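Local coordinates for Lin1909 protein (Listeria innocua, PDB 3FIJ), which is of unknown function but belongs to the class I glutamine amidotransferase-like peptidase C26 family, binds manganese and may hydrolyse gamma-glutamyl-gamma-aminobutyrate, at residues L120-L125 against K184-F189. Residues are numbered along the deposited sequence; the frame is centred on the assembly and turned at random.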
loop_
_atom_site.group_PDB
_atom_site.type_symbol
_atom_site.label_atom_id
_atom_site.label_comp_id
_atom_site.label_asym_id
_atom_site.label_seq_id
_atom_site.Cartn_x
_atom_site.Cartn_y
_atom_site.Cartn_z
ATOM N N LEU A 120 12.025 12.718 29.738
ATOM C CA LEU A 120 12.762 11.639 30.378
ATOM C C LEU A 120 13.567 12.209 31.555
ATOM O O LEU A 120 13.681 11.584 32.608
ATOM C CB LEU A 120 13.689 10.946 29.382
ATOM C CG LEU A 120 14.472 9.805 30.029
ATOM C CD1 LEU A 120 14.489 8.631 29.105
ATOM C CD2 LEU A 120 15.883 10.262 30.392
ATOM N N VAL A 121 14.119 13.401 31.381
ATOM C CA VAL A 121 14.873 14.026 32.455
ATOM C C VAL A 121 13.920 14.258 33.642
ATOM O O VAL A 121 14.200 13.851 34.768
ATOM C CB VAL A 121 15.484 15.355 31.969
ATOM C CG1 VAL A 121 16.011 16.179 33.142
ATOM C CG2 VAL A 121 16.591 15.061 30.991
ATOM N N ASN A 122 12.782 14.889 33.378
ATOM C CA ASN A 122 11.804 15.168 34.419
ATOM C C ASN A 122 11.469 13.897 35.226
ATOM O O ASN A 122 11.476 13.910 36.460
ATOM C CB ASN A 122 10.543 15.766 33.781
ATOM C CG ASN A 122 9.591 16.354 34.811
ATOM O OD1 ASN A 122 8.511 15.807 35.062
ATOM N ND2 ASN A 122 9.990 17.473 35.417
ATOM N N VAL A 123 11.191 12.801 34.525
ATOM C CA VAL A 123 10.876 11.531 35.166
ATOM C C VAL A 123 12.067 11.003 35.965
ATOM O O VAL A 123 11.925 10.622 37.124
ATOM C CB VAL A 123 10.469 10.459 34.113
ATOM C CG1 VAL A 123 10.287 9.090 34.792
ATOM C CG2 VAL A 123 9.180 10.885 33.406
ATOM N N ALA A 124 13.238 10.978 35.340
ATOM C CA ALA A 124 14.447 10.483 35.994
ATOM C C ALA A 124 14.662 11.086 37.370
ATOM O O ALA A 124 15.104 10.396 38.286
ATOM C CB ALA A 124 15.663 10.761 35.127
ATOM N N LEU A 125 14.343 12.370 37.515
ATOM C CA LEU A 125 14.535 13.070 38.780
ATOM C C LEU A 125 13.298 13.190 39.686
ATOM O O LEU A 125 13.294 13.972 40.632
ATOM C CB LEU A 125 15.135 14.462 38.514
ATOM C CG LEU A 125 16.630 14.536 38.160
ATOM C CD1 LEU A 125 17.452 14.072 39.343
ATOM C CD2 LEU A 125 16.947 13.672 36.946
ATOM N N LYS A 184 3.749 16.869 36.806
ATOM C CA LYS A 184 4.433 17.361 37.988
ATOM C C LYS A 184 5.918 17.516 37.640
ATOM O O LYS A 184 6.589 16.553 37.274
ATOM C CB LYS A 184 4.251 16.380 39.152
ATOM C CG LYS A 184 4.858 16.846 40.469
ATOM C CD LYS A 184 4.284 18.200 40.889
ATOM C CE LYS A 184 4.862 18.677 42.220
ATOM N NZ LYS A 184 4.360 20.036 42.574
ATOM N N LEU A 185 6.418 18.739 37.739
ATOM C CA LEU A 185 7.812 19.032 37.435
ATOM C C LEU A 185 8.749 18.563 38.546
ATOM O O LEU A 185 8.565 18.910 39.710
ATOM C CB LEU A 185 7.985 20.537 37.232
ATOM C CG LEU A 185 9.393 21.017 36.875
ATOM C CD1 LEU A 185 9.694 20.652 35.421
ATOM C CD2 LEU A 185 9.492 22.522 37.087
ATOM N N ALA A 186 9.757 17.777 38.187
ATOM C CA ALA A 186 10.722 17.286 39.168
ATOM C C ALA A 186 11.395 18.469 39.875
ATOM O O ALA A 186 11.571 19.539 39.288
ATOM C CB ALA A 186 11.774 16.415 38.481
ATOM N N PRO A 187 11.779 18.292 41.151
ATOM C CA PRO A 187 12.432 19.369 41.908
ATOM C C PRO A 187 13.845 19.665 41.415
ATOM O O PRO A 187 14.549 18.765 40.951
ATOM C CB PRO A 187 12.412 18.840 43.339
ATOM C CG PRO A 187 12.571 17.368 43.139
ATOM C CD PRO A 187 11.625 17.085 41.984
ATOM N N SER A 188 14.242 20.930 41.532
ATOM C CA SER A 188 15.553 21.431 41.106
ATOM C C SER A 188 15.517 21.863 39.638
ATOM O O SER A 188 16.542 21.882 38.951
ATOM C CB SER A 188 16.644 20.377 41.316
ATOM O OG SER A 188 16.746 20.029 42.684
ATOM N N PHE A 189 14.322 22.200 39.166
ATOM C CA PHE A 189 14.128 22.655 37.802
ATOM C C PHE A 189 13.119 23.790 37.802
ATOM O O PHE A 189 12.318 23.922 38.719
ATOM C CB PHE A 189 13.598 21.532 36.911
ATOM C CG PHE A 189 14.581 20.430 36.668
ATOM C CD1 PHE A 189 14.688 19.365 37.554
ATOM C CD2 PHE A 189 15.415 20.463 35.555
ATOM C CE1 PHE A 189 15.611 18.347 37.336
ATOM C CE2 PHE A 189 16.341 19.454 35.327
ATOM C CZ PHE A 189 16.440 18.390 36.221
#
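Between strands 181-182 and 189-195 the chain runs past the C-terminal end of helix 116-124, the helix that follows what is probably the nucleophile elbow of this amidotransferase-like fold. Lys184 contributes backbone: its N donates to Thr128 OG1, while its carbonyl faces the carboxamide of Asn122, with Lys184 O 3.9 Å from Asn122 CG. Asn122 CG stands anti to its own backbone N (chi1 -168°), which carries the amide out from the helix to the backbone of 184-186. Leu185 starts away from the helix, but its CD1 branch swings back beside that amide; the same side chain also touches Val203 and lies about 11 Å from that of the manganese ligand Glu201. Ala186 aims its methyl at the helix end, CB lying 3.2 Å from Asn122 O. The same CB is 3.6 Å from Leu125 O. Pro187, on the exposed side, brings its CD to 3.8 Å from Leu125 O. Phe189 then turns its ring inward: Leu125 CG meets the ring edge at CE1 (4.0 Å), and Val121 CG1 approaches CZ obliquely at 3.8 Å. Tyr212, its ring nearly perpendicular to that of Phe189, and the side chain of Val203 also pack on Phe189. The chemistry is thus divided, a carboxamide among peptide groups at one end and hydrocarbon against an aromatic ring at the other, so mainly close packing joins the helix end to the turn leading into strand 189-195.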